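Local atomic coordinates of N-acetyltransferase family protein (Bacillus anthracis, PDB entry 3LNB), a protein that transfers an acetyl group from acetyl-coenzyme A to arylamines and inactivates the drug sulfamethoxazole. Residues L98-N103 / N233-I238; Y118-T123 / Y219-D224; E69-M74 / Q93-L98; E57-M62 / L162-F167. The protein carries 1 engineered substitution. All coordinates share one frame; numbering follows the deposited sequence.

Interaction 1: L98-N103 / N233-I238. With COA (coenzyme A), chain B.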
# COMPACT_ATOMS: atom_id res chain seq x y z
N LEU A 98 -0.99 6.46 -2.23
CA LEU A 98 -1.99 5.60 -1.62
C LEU A 98 -1.91 4.20 -2.25
O LEU A 98 -1.15 3.97 -3.18
CB LEU A 98 -3.39 6.20 -1.80
CG LEU A 98 -3.66 7.48 -1.00
CD1 LEU A 98 -5.03 8.06 -1.35
CD2 LEU A 98 -3.59 7.18 0.49
N CYS A 99 -2.71 3.28 -1.73
CA CYS A 99 -2.72 1.91 -2.20
C CYS A 99 -2.78 1.72 -3.72
O CYS A 99 -1.98 0.96 -4.28
CB CYS A 99 -3.88 1.16 -1.55
SG CYS A 99 -5.49 1.86 -1.91
N TYR A 100 -3.72 2.39 -4.39
CA TYR A 100 -3.83 2.22 -5.84
C TYR A 100 -2.62 2.71 -6.63
O TYR A 100 -2.46 2.35 -7.80
CB TYR A 100 -5.11 2.89 -6.37
CG TYR A 100 -5.26 4.34 -5.98
CD1 TYR A 100 -5.94 4.70 -4.82
CD2 TYR A 100 -4.71 5.34 -6.78
CE1 TYR A 100 -6.06 6.04 -4.46
CE2 TYR A 100 -4.83 6.68 -6.42
CZ TYR A 100 -5.51 7.02 -5.26
OH TYR A 100 -5.60 8.34 -4.90
N GLU A 101 -1.77 3.52 -6.01
CA GLU A 101 -0.57 4.00 -6.69
C GLU A 101 0.58 3.06 -6.37
O GLU A 101 1.30 2.62 -7.26
CB GLU A 101 -0.22 5.42 -6.24
CG GLU A 101 -1.30 6.44 -6.57
CD GLU A 101 -1.02 7.80 -5.98
OE1 GLU A 101 -0.29 8.60 -6.61
OE2 GLU A 101 -1.52 8.07 -4.87
N LEU A 102 0.74 2.76 -5.08
CA LEU A 102 1.80 1.86 -4.64
C LEU A 102 1.69 0.51 -5.34
O LEU A 102 2.68 0.01 -5.89
CB LEU A 102 1.72 1.68 -3.12
CG LEU A 102 2.10 2.92 -2.30
CD1 LEU A 102 1.74 2.72 -0.83
CD2 LEU A 102 3.60 3.18 -2.47
N ASN A 103 0.50 -0.09 -5.33
CA ASN A 103 0.33 -1.39 -5.96
C ASN A 103 0.28 -1.37 -7.48
O ASN A 103 0.56 -2.38 -8.12
CB ASN A 103 -0.91 -2.10 -5.40
CG ASN A 103 -0.67 -2.65 -4.00
OD1 ASN A 103 0.45 -3.03 -3.66
ND2 ASN A 103 -1.72 -2.70 -3.19
N ASN A 233 -10.76 5.33 -11.93
CA ASN A 233 -12.09 5.56 -11.37
C ASN A 233 -11.99 5.43 -9.85
O ASN A 233 -12.61 6.19 -9.11
CB ASN A 233 -13.11 4.54 -11.91
CG ASN A 233 -14.55 4.89 -11.53
OD1 ASN A 233 -15.14 5.84 -12.06
ND2 ASN A 233 -15.12 4.13 -10.60
N ILE A 234 -11.20 4.47 -9.39
CA ILE A 234 -11.01 4.26 -7.97
C ILE A 234 -10.38 5.51 -7.36
O ILE A 234 -10.76 5.95 -6.28
CB ILE A 234 -10.11 3.02 -7.69
CG1 ILE A 234 -10.83 1.74 -8.13
CG2 ILE A 234 -9.77 2.95 -6.21
CD1 ILE A 234 -10.02 0.46 -7.94
N GLN A 235 -9.40 6.09 -8.06
CA GLN A 235 -8.75 7.28 -7.55
C GLN A 235 -9.77 8.41 -7.41
O GLN A 235 -9.81 9.09 -6.39
CB GLN A 235 -7.62 7.73 -8.47
CG GLN A 235 -6.87 8.93 -7.93
CD GLN A 235 -5.67 9.33 -8.78
OE1 GLN A 235 -4.58 9.55 -8.26
NE2 GLN A 235 -5.87 9.43 -10.09
N LYS A 236 -10.59 8.60 -8.43
CA LYS A 236 -11.58 9.66 -8.39
C LYS A 236 -12.56 9.50 -7.23
O LYS A 236 -12.94 10.49 -6.59
CB LYS A 236 -12.32 9.74 -9.73
CG LYS A 236 -13.42 10.80 -9.77
CD LYS A 236 -12.96 12.17 -9.23
CE LYS A 236 -11.97 12.87 -10.16
NZ LYS A 236 -11.74 14.29 -9.71
N VAL A 237 -12.98 8.27 -6.95
CA VAL A 237 -13.92 8.01 -5.86
C VAL A 237 -13.28 8.34 -4.50
O VAL A 237 -13.95 8.79 -3.58
CB VAL A 237 -14.37 6.53 -5.83
CG1 VAL A 237 -15.27 6.28 -4.62
CG2 VAL A 237 -15.11 6.18 -7.11
N ILE A 238 -11.98 8.11 -4.39
CA ILE A 238 -11.26 8.38 -3.16
C ILE A 238 -11.05 9.89 -3.01
O ILE A 238 -10.97 10.42 -1.89
CB ILE A 238 -9.92 7.63 -3.17
CG1 ILE A 238 -10.18 6.14 -2.93
CG2 ILE A 238 -8.97 8.22 -2.14
CD1 ILE A 238 -8.94 5.28 -2.92
N1A COA B . -7.07 8.77 5.97
C2A COA B . -6.64 9.87 6.57
N3A COA B . -6.27 9.87 7.84
C4A COA B . -6.31 8.74 8.56
C5A COA B . -6.76 7.57 7.96
C6A COA B . -7.14 7.61 6.63
N6A COA B . -7.56 6.50 6.01
N7A COA B . -6.69 6.60 8.88
C8A COA B . -6.21 7.14 10.00
N9A COA B . -5.98 8.44 9.81
C1B COA B . -5.34 9.35 10.79
C2B COA B . -6.11 9.46 12.11
O2B COA B . -7.20 10.37 11.97
C3B COA B . -5.03 10.05 13.01
O3B COA B . -5.06 11.48 12.97
P3B COA B . -4.66 12.30 14.29
O7A COA B . -3.43 11.78 14.93
O8A COA B . -4.51 13.84 13.84
O9A COA B . -5.94 12.21 15.25
C4B COA B . -3.72 9.53 12.40
O4B COA B . -4.10 8.79 11.22
C5B COA B . -3.00 8.58 13.35
O5B COA B . -3.82 7.44 13.63
P1A COA B . -3.37 6.41 14.77
O1A COA B . -4.38 5.16 14.66
O2A COA B . -3.40 7.03 16.12
O3A COA B . -1.89 5.91 14.38
P2A COA B . -1.58 4.79 13.27
O4A COA B . -1.54 3.39 14.07
O5A COA B . -0.30 5.07 12.59
O6A COA B . -2.84 4.69 12.27
CBP COA B . -2.71 4.49 9.82
CCP COA B . -2.87 5.41 11.03
CDP COA B . -1.29 3.91 9.79
CEP COA B . -2.96 5.29 8.54
CAP COA B . -3.73 3.36 9.90
OAP COA B . -5.05 3.91 9.98
C9P COA B . -3.67 2.45 8.67
O9P COA B . -2.73 1.67 8.51
N8P COA B . -4.69 2.57 7.84
C7P COA B . -4.83 1.78 6.61
C6P COA B . -5.33 2.66 5.46
C5P COA B . -5.86 1.81 4.30
O5P COA B . -6.95 1.24 4.40
N4P COA B . -5.10 1.76 3.21
C3P COA B . -5.50 0.97 2.03
C2P COA B . -6.53 1.72 1.19
S1P COA B . -5.87 3.20 0.33
O HOH W 1 -1.81 9.83 -8.75

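Interaction 2: Y118-T123 / Y219-D224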
# COMPACT_ATOMS: atom_id res chain seq x y z
N TYR A 118 -1.85 -9.64 -11.71
CA TYR A 118 -2.95 -8.80 -12.16
C TYR A 118 -3.53 -8.06 -10.95
O TYR A 118 -3.37 -8.50 -9.81
CB TYR A 118 -4.04 -9.61 -12.89
CG TYR A 118 -4.77 -10.65 -12.08
CD1 TYR A 118 -4.25 -11.94 -11.93
CD2 TYR A 118 -6.00 -10.36 -11.48
CE1 TYR A 118 -4.94 -12.92 -11.21
CE2 TYR A 118 -6.70 -11.33 -10.76
CZ TYR A 118 -6.17 -12.60 -10.63
OH TYR A 118 -6.87 -13.55 -9.92
N LYS A 119 -4.17 -6.93 -11.22
CA LYS A 119 -4.75 -6.10 -10.17
C LYS A 119 -6.23 -6.42 -9.98
O LYS A 119 -6.92 -6.80 -10.92
CB LYS A 119 -4.61 -4.62 -10.54
CG LYS A 119 -3.18 -4.15 -10.80
CD LYS A 119 -3.13 -2.67 -11.17
CE LYS A 119 -3.70 -2.40 -12.56
NZ LYS A 119 -2.94 -3.10 -13.62
N VAL A 120 -6.70 -6.26 -8.74
CA VAL A 120 -8.11 -6.48 -8.42
C VAL A 120 -8.52 -5.41 -7.41
O VAL A 120 -7.68 -4.86 -6.71
CB VAL A 120 -8.39 -7.88 -7.80
CG1 VAL A 120 -7.90 -8.97 -8.74
CG2 VAL A 120 -7.74 -7.99 -6.43
N ALA A 121 -9.81 -5.11 -7.35
CA ALA A 121 -10.27 -4.12 -6.41
C ALA A 121 -10.57 -4.79 -5.08
O ALA A 121 -10.79 -6.00 -5.01
CB ALA A 121 -11.52 -3.42 -6.94
N GLY A 122 -10.57 -3.99 -4.02
CA GLY A 122 -10.86 -4.49 -2.69
C GLY A 122 -11.64 -3.42 -1.96
O GLY A 122 -11.65 -2.26 -2.37
N THR A 123 -12.30 -3.81 -0.88
CA THR A 123 -13.08 -2.89 -0.07
C THR A 123 -12.62 -3.13 1.37
O THR A 123 -12.73 -4.24 1.88
CB THR A 123 -14.60 -3.20 -0.19
OG1 THR A 123 -15.00 -3.14 -1.56
CG2 THR A 123 -15.42 -2.19 0.61
N TYR A 219 -9.77 -6.50 4.61
CA TYR A 219 -10.53 -6.11 3.43
C TYR A 219 -11.04 -7.32 2.67
O TYR A 219 -10.53 -8.44 2.81
CB TYR A 219 -9.70 -5.24 2.48
CG TYR A 219 -8.36 -5.82 2.06
CD1 TYR A 219 -7.18 -5.41 2.69
CD2 TYR A 219 -8.28 -6.78 1.05
CE1 TYR A 219 -5.95 -5.93 2.31
CE2 TYR A 219 -7.04 -7.31 0.66
CZ TYR A 219 -5.89 -6.88 1.29
OH TYR A 219 -4.67 -7.37 0.92
N ALA A 220 -12.09 -7.08 1.89
CA ALA A 220 -12.70 -8.10 1.06
C ALA A 220 -12.26 -7.79 -0.36
O ALA A 220 -11.89 -6.65 -0.65
CB ALA A 220 -14.21 -8.03 1.17
N PHE A 221 -12.29 -8.79 -1.23
CA PHE A 221 -11.92 -8.60 -2.63
C PHE A 221 -12.42 -9.76 -3.49
O PHE A 221 -12.93 -10.76 -2.97
CB PHE A 221 -10.40 -8.45 -2.80
CG PHE A 221 -9.60 -9.67 -2.43
CD1 PHE A 221 -9.31 -9.96 -1.09
CD2 PHE A 221 -9.14 -10.54 -3.41
CE1 PHE A 221 -8.56 -11.09 -0.75
CE2 PHE A 221 -8.40 -11.68 -3.08
CZ PHE A 221 -8.11 -11.95 -1.75
N THR A 222 -12.31 -9.59 -4.80
CA THR A 222 -12.72 -10.61 -5.76
C THR A 222 -11.53 -10.84 -6.69
O THR A 222 -10.50 -10.16 -6.57
CB THR A 222 -13.92 -10.15 -6.62
OG1 THR A 222 -13.49 -9.12 -7.52
CG2 THR A 222 -15.03 -9.61 -5.74
N LEU A 223 -11.66 -11.78 -7.62
CA LEU A 223 -10.57 -12.05 -8.55
C LEU A 223 -10.85 -11.46 -9.94
O LEU A 223 -10.26 -11.89 -10.94
CB LEU A 223 -10.32 -13.57 -8.63
CG LEU A 223 -10.03 -14.24 -7.27
CD1 LEU A 223 -9.70 -15.71 -7.47
CD2 LEU A 223 -8.86 -13.54 -6.57
N ASP A 224 -11.74 -10.47 -10.00
CA ASP A 224 -12.06 -9.80 -11.26
C ASP A 224 -10.94 -8.80 -11.59
O ASP A 224 -10.73 -7.83 -10.86
CB ASP A 224 -13.38 -9.02 -11.15
CG ASP A 224 -14.56 -9.89 -10.78
OD1 ASP A 224 -14.68 -11.01 -11.33
OD2 ASP A 224 -15.38 -9.45 -9.94
O HOH W 2 -11.64 -6.42 -8.98
O HOH W 3 -12.90 -6.97 -6.48
O HOH W 4 -14.02 -5.48 -2.80

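Interaction 3: E69-M74 / Q93-L98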
# COMPACT_ATOMS: atom_id res chain seq x y z
N GLU A 69 0.82 8.02 1.43
CA GLU A 69 0.33 9.38 1.59
C GLU A 69 -0.70 9.82 0.56
O GLU A 69 -0.80 9.24 -0.53
CB GLU A 69 1.51 10.37 1.60
CG GLU A 69 2.53 10.19 0.47
CD GLU A 69 2.40 11.24 -0.64
OE1 GLU A 69 3.35 11.37 -1.44
OE2 GLU A 69 1.35 11.93 -0.71
N ASN A 70 -1.45 10.86 0.91
CA ASN A 70 -2.51 11.42 0.09
C ASN A 70 -2.30 12.92 -0.12
O ASN A 70 -3.27 13.66 -0.35
CB ASN A 70 -3.84 11.24 0.81
CG ASN A 70 -3.95 12.13 2.04
OD1 ASN A 70 -2.93 12.52 2.62
ND2 ASN A 70 -5.17 12.44 2.45
N LEU A 71 -1.05 13.37 -0.05
CA LEU A 71 -0.74 14.79 -0.19
C LEU A 71 -1.18 15.46 -1.50
O LEU A 71 -1.46 16.66 -1.51
CB LEU A 71 0.76 15.03 0.04
CG LEU A 71 1.32 14.43 1.34
CD1 LEU A 71 2.77 14.86 1.48
CD2 LEU A 71 0.51 14.90 2.55
N ASP A 72 -1.24 14.71 -2.59
CA ASP A 72 -1.68 15.29 -3.86
C ASP A 72 -3.17 15.60 -3.78
O ASP A 72 -3.64 16.60 -4.32
CB ASP A 72 -1.41 14.35 -5.04
CG ASP A 72 0.02 14.44 -5.54
OD1 ASP A 72 0.79 15.30 -5.05
OD2 ASP A 72 0.39 13.66 -6.44
N ILE A 73 -3.90 14.72 -3.10
CA ILE A 73 -5.33 14.91 -2.91
C ILE A 73 -5.51 16.19 -2.09
O ILE A 73 -6.35 17.02 -2.40
CB ILE A 73 -5.98 13.71 -2.15
CG1 ILE A 73 -5.86 12.44 -3.00
CG2 ILE A 73 -7.43 14.01 -1.81
CD1 ILE A 73 -6.44 11.20 -2.36
N MET A 74 -4.70 16.33 -1.05
CA MET A 74 -4.76 17.52 -0.19
C MET A 74 -4.38 18.79 -0.97
O MET A 74 -5.01 19.83 -0.82
CB MET A 74 -3.82 17.35 1.00
CG MET A 74 -4.20 16.21 1.95
SD MET A 74 -5.76 16.53 2.80
CE MET A 74 -6.94 15.78 1.72
N GLN A 93 10.60 11.71 -8.30
CA GLN A 93 10.40 12.84 -7.39
C GLN A 93 10.40 12.39 -5.93
O GLN A 93 10.08 13.16 -5.03
CB GLN A 93 9.09 13.56 -7.75
CG GLN A 93 9.04 14.01 -9.21
CD GLN A 93 7.70 14.61 -9.62
OE1 GLN A 93 6.64 14.10 -9.24
NE2 GLN A 93 7.74 15.68 -10.41
N LYS A 94 10.76 11.13 -5.72
CA LYS A 94 10.82 10.54 -4.39
C LYS A 94 9.62 10.86 -3.50
O LYS A 94 9.78 11.30 -2.36
CB LYS A 94 12.12 10.96 -3.69
CG LYS A 94 13.40 10.52 -4.39
CD LYS A 94 14.64 11.02 -3.65
CE LYS A 94 15.82 11.24 -4.59
NZ LYS A 94 16.99 11.88 -3.89
N ARG A 95 8.42 10.63 -4.02
CA ARG A 95 7.19 10.85 -3.28
C ARG A 95 6.63 9.48 -2.89
O ARG A 95 7.21 8.44 -3.21
CB ARG A 95 6.14 11.59 -4.13
CG ARG A 95 6.44 13.07 -4.45
CD ARG A 95 6.11 13.98 -3.26
NE ARG A 95 4.74 13.78 -2.78
CZ ARG A 95 3.65 14.19 -3.41
NH1 ARG A 95 3.73 14.86 -4.55
NH2 ARG A 95 2.45 13.92 -2.89
N GLY A 96 5.48 9.50 -2.21
CA GLY A 96 4.82 8.27 -1.80
C GLY A 96 3.47 8.22 -2.48
O GLY A 96 3.30 8.77 -3.57
N GLY A 97 2.50 7.57 -1.84
CA GLY A 97 1.17 7.51 -2.43
C GLY A 97 0.21 6.59 -1.69
O GLY A 97 0.55 6.02 -0.65
N LEU A 98 -0.99 6.46 -2.23
CA LEU A 98 -1.99 5.60 -1.62
C LEU A 98 -1.91 4.20 -2.25
O LEU A 98 -1.15 3.97 -3.18
CB LEU A 98 -3.39 6.20 -1.80
CG LEU A 98 -3.66 7.48 -1.00
CD1 LEU A 98 -5.03 8.06 -1.35
CD2 LEU A 98 -3.59 7.18 0.49

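Interaction 4: E57-M62 / L162-F167. With FMT (formic acid), chain C.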
# COMPACT_ATOMS: atom_id res chain seq x y z
N GLU A 57 11.91 -9.15 0.07
CA GLU A 57 12.84 -8.04 0.08
C GLU A 57 12.21 -6.83 -0.59
O GLU A 57 12.37 -5.70 -0.13
CB GLU A 57 14.13 -8.43 -0.63
CG GLU A 57 15.00 -7.26 -1.05
CD GLU A 57 16.35 -7.70 -1.57
OE1 GLU A 57 16.40 -8.66 -2.36
OE2 GLU A 57 17.35 -7.07 -1.18
N ILE A 58 11.49 -7.06 -1.68
CA ILE A 58 10.84 -5.97 -2.40
C ILE A 58 9.80 -5.31 -1.50
O ILE A 58 9.81 -4.09 -1.33
CB ILE A 58 10.13 -6.46 -3.68
CG1 ILE A 58 11.15 -7.03 -4.66
CG2 ILE A 58 9.38 -5.30 -4.35
CD1 ILE A 58 12.14 -6.02 -5.17
N LEU A 59 8.92 -6.12 -0.92
CA LEU A 59 7.87 -5.60 -0.04
C LEU A 59 8.43 -4.89 1.18
O LEU A 59 7.91 -3.86 1.60
CB LEU A 59 6.95 -6.74 0.41
CG LEU A 59 6.08 -7.39 -0.67
CD1 LEU A 59 5.39 -8.63 -0.09
CD2 LEU A 59 5.07 -6.38 -1.20
N LEU A 60 9.48 -5.46 1.76
CA LEU A 60 10.10 -4.86 2.94
C LEU A 60 10.63 -3.46 2.66
O LEU A 60 10.32 -2.51 3.38
CB LEU A 60 11.24 -5.75 3.44
CG LEU A 60 12.21 -5.11 4.44
CD1 LEU A 60 11.48 -4.71 5.73
CD2 LEU A 60 13.32 -6.10 4.74
N ASN A 61 11.42 -3.32 1.60
CA ASN A 61 12.00 -2.03 1.26
C ASN A 61 10.94 -0.99 0.91
O ASN A 61 11.07 0.18 1.26
CB ASN A 61 13.01 -2.18 0.12
CG ASN A 61 14.30 -2.85 0.58
OD1 ASN A 61 14.29 -3.79 1.37
ND2 ASN A 61 15.43 -2.37 0.06
N MET A 62 9.88 -1.43 0.21
CA MET A 62 8.80 -0.52 -0.14
C MET A 62 8.18 0.04 1.13
O MET A 62 7.95 1.24 1.24
CB MET A 62 7.72 -1.24 -0.96
CG MET A 62 8.10 -1.53 -2.41
SD MET A 62 6.72 -2.19 -3.37
CE MET A 62 5.74 -0.71 -3.65
N LEU A 162 4.26 -7.75 4.11
CA LEU A 162 5.69 -7.83 3.82
C LEU A 162 6.14 -9.19 3.28
O LEU A 162 7.33 -9.51 3.28
CB LEU A 162 6.49 -7.46 5.07
CG LEU A 162 6.19 -6.09 5.67
CD1 LEU A 162 7.10 -5.85 6.86
CD2 LEU A 162 6.37 -4.99 4.62
N HIS A 163 5.18 -9.99 2.84
CA HIS A 163 5.42 -11.32 2.25
C HIS A 163 4.18 -11.67 1.43
O HIS A 163 3.08 -11.21 1.73
CB HIS A 163 5.55 -12.41 3.33
CG HIS A 163 6.61 -12.16 4.34
ND1 HIS A 163 7.95 -12.37 4.09
CD2 HIS A 163 6.53 -11.72 5.62
CE1 HIS A 163 8.65 -12.07 5.17
NE2 HIS A 163 7.81 -11.67 6.11
N PRO A 164 4.34 -12.48 0.38
CA PRO A 164 3.15 -12.84 -0.39
C PRO A 164 2.25 -13.61 0.57
O PRO A 164 2.75 -14.38 1.39
CB PRO A 164 3.70 -13.74 -1.49
CG PRO A 164 5.07 -13.19 -1.72
CD PRO A 164 5.57 -12.92 -0.32
N VAL A 165 0.94 -13.40 0.50
CA VAL A 165 0.02 -14.11 1.38
C VAL A 165 -0.69 -15.18 0.54
O VAL A 165 -1.48 -14.86 -0.35
CB VAL A 165 -1.01 -13.15 2.01
CG1 VAL A 165 -1.80 -13.87 3.11
CG2 VAL A 165 -0.29 -11.93 2.58
N PRO A 166 -0.42 -16.46 0.82
CA PRO A 166 -1.01 -17.57 0.09
C PRO A 166 -2.50 -17.79 0.26
O PRO A 166 -3.02 -17.72 1.38
CB PRO A 166 -0.20 -18.77 0.57
CG PRO A 166 0.03 -18.42 2.02
CD PRO A 166 0.41 -16.95 1.94
N PHE A 167 -3.18 -18.07 -0.85
CA PHE A 167 -4.61 -18.35 -0.85
C PHE A 167 -4.86 -19.65 -0.08
O PHE A 167 -5.98 -19.91 0.36
CB PHE A 167 -5.12 -18.52 -2.28
CG PHE A 167 -5.48 -17.23 -2.97
CD1 PHE A 167 -4.59 -16.17 -2.99
CD2 PHE A 167 -6.69 -17.11 -3.65
CE1 PHE A 167 -4.89 -14.99 -3.68
CE2 PHE A 167 -7.01 -15.94 -4.34
CZ PHE A 167 -6.11 -14.88 -4.36
C FMT C . 9.02 -9.16 8.38
O1 FMT C . 8.78 -10.34 8.51
O2 FMT C . 8.77 -8.31 9.40

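Interaction 1: L98-N103 / N233-I238
Apolar contacts carry most of this interaction, and Tyr100 is at their centre. Its ring lies between helix 99-112 and helix 228-240, whose short segments here run roughly antiparallel, at 149°, with axes 10.7 Å apart. Ile238 meets the ring with the end of its long branch, CD1 to Tyr100 CE1 at 3.4 Å. Its CG2 branch turns instead to the leucine, 4.0 Å from Leu98 CD1. Ile234 CG2 lies more loosely against the ring.

A CH-pi contact adds to this. Gln235 CA sits over one face of the Tyr100 ring, 4.2 Å from its centroid and 19° off the normal. The Gln235 chain is extended, and CG comes 3.3 Å from Tyr100 OH. Ring and amide planes stand 78° apart.

Helix 99-112 starts at the probable active site of the arylamine N-acetyltransferase fold. Cys99, at its first turn, lines the coenzyme A pocket and touches His138. With His138 and Asp153 it fits the Cys-His-Asp triad of this family. The modelled distance between the Cys99 sulfur and the thiol sulfur of coenzyme A is too short to interpret.

Polar links are few. A water lies within hydrogen-bonding distance of both Glu101 OE1 and Gln235 OE1, 2.8 Å from the latter, and links the helices. The other end of the Gln235 amide, NE2, binds Lys79 O, while Glu101 OE1 also pairs with Lys89. Glu101 OE2 takes the N-H of Leu98 at the helix start, at 3.1 Å and nearly straight, from above the carboxylate plane.

Interaction 2: Y118-T123 / Y219-D224
Thr123 and Ala220 form the tight end of this strand pair. They make an antiparallel hydrogen-bonded pair, with Thr123 N to Ala220 O and Ala220 N to Thr123 O both at 2.9 Å. Next to them the backbones close in, and Gly122 CA lies 3.1 Å from Ala220 O. Phe221 CB rests on Ala121 O, and its ring touches Val120 only loosely, Phe221 CD2 to Val120 CG2 at 4.2 Å.

Toward Tyr118 and Asp224 the strands part, and waters fill in for direct bonds. One accepts from Ala121 N and donates to Asp224 O. Another donates to Ala121 O at 2.7 Å and joins it to Thr222 OG1. Val120 packs against the opposite strand here, its CB 3.3 Å from Thr222 O. At the far end the Tyr118 hydroxyl lies on the Leu223 side chain, OH to CB at 3.7 Å. Its ring is placed there by a chi1 of 63°, with CG between the backbone N and the carbonyl carbon.

Tyr219 points its ring to His138 and Phe156, edge-to-face with both. The pair thus joins strands 116-126 and 216-225 in the large antiparallel sheet beside the probable Cys-His-Asp site of the arylamine N-acetyltransferase fold.

Interaction 3: E69-M74 / Q93-L98
Glu69 and Arg95 meet in a salt bridge, their chains crossing at about a right angle. Glu69 is bent at chi2 (104°), which swings its carboxylate back over the loop. Arg95 is folded too, bent at chi2 and chi3 (-79° and -53°). The two flat groups end nearly coplanar. Arg95 NH2 reaches Glu69 OE2 at 3.2 Å, on the syn lone pair and in the guanidinium plane. The bonds from NE and NH2 to OE1 are weak.

Both carboxylate oxygens also hold backbone. Gly96 N donates to Glu69 OE1 at 2.9 Å, on the anti side. Leu71 N donates to OE2 nearly along its C-O direction. The carboxylate thus ties the start of helix 71-75 to the loop.

Asp72 completes the network from that helix. Arg95 grips its OD1 end-on with two nitrogens, NH1 at 3.0 Å and NH2 at 3.1 Å. Both come from the same face of the Asp72 carboxylate, which is steeply turned to the guanidinium. Asp72 OD2 pairs with Lys89, so positive charge flanks both oxygens and probably favours the ionised form.

This loop leads from helix 83-92 into the helix that begins with Cys99 of the coenzyme A pocket. In the arylamine N-acetyltransferase fold that cysteine is the probable nucleophile. The backbones are joined directly by Glu69 N to Gly97 O at 2.9 Å, with the donor above the carbonyl plane. Beyond it, Leu98 lies over Glu69 O, its CG at 3.4 Å. Ile73 CD1 meets Leu98 CD1 at 3.6 Å, the two chains nearly perpendicular.

Interaction 4: E57-M62 / L162-F167
Leu59 and Leu162 bring the two backbones together, their CA atoms 5.0 Å apart. Residues 57-62 are a regular turn and a half of helix 55-65. Residues 162-167 come in as a loop and pass into the short strand 165-166. Leu162 has a positive phi (65°), a left-handed conformation that turns the chain beside the helix. His163 and Pro164 are extended and lead away from it.

The side chain of Leu59 points at this turn. Its CD1 branch presses on the peptide between Leu162 and His163, 3.2 Å from His163 N and 3.5 Å from Leu162 C. The same methyl reaches the Pro164 ring more loosely, at 4.3 Å from CD. Leu59 also touches Leu106 of helix 99-112.

Leu162 answers from the other direction. Its CG stands anti to the carbonyl carbon (chi1 -57°), which carries CD2 to the helix backbone, 3.6 Å from Leu59 O and 4.1 Å from Leu60 CA. Its other methyl, CD1, lies 3.9 Å from O2 of a formate, probably taken up from the crystallisation liquor.

His163 holds that formate at the ring edge. NE2 donates to formate O1 at 2.9 Å, in the ring plane and with an N-H...O angle of 162°. The other ring nitrogen, ND1, is hydrogen-bonded to Asp56, just before the helical segment. That bond helps to fix the rotation of the ring and ties the loop to the helix a second time.

The contact packs helix 55-65 of the helical N-terminal part against the loop that leads into edge strand 165-166 of the large antiparallel sheet, an arrangement of the arylamine N-acetyltransferase fold.

Overall arrangement
From the N terminus, helix 55-65 comes first and meets its partner about 100 residues later. Interaction 3 closes early, joining 69-74 to 93-98 across helix 83-92. Interaction 1 opens at once after it, shares Leu98 with it and spans the longest loop. Interaction 2 opens next on strand 116-126. Interaction 4 then closes at 162-167, so it encloses interaction 3 and crosses interactions 1 and 2. Interaction 2 closes at 219-224, within the span of interaction 1, which closes at 233-238. Phe167 touches Leu223 and Phe221, linking interactions 4 and 2. Ile234 touches Ala121, linking interactions 1 and 2. Interactions 1 and 3 hold the start of helix 99-112, interaction 2 lies in the large sheet, and interaction 4 joins helix 55-65 to the loop before its edge strand.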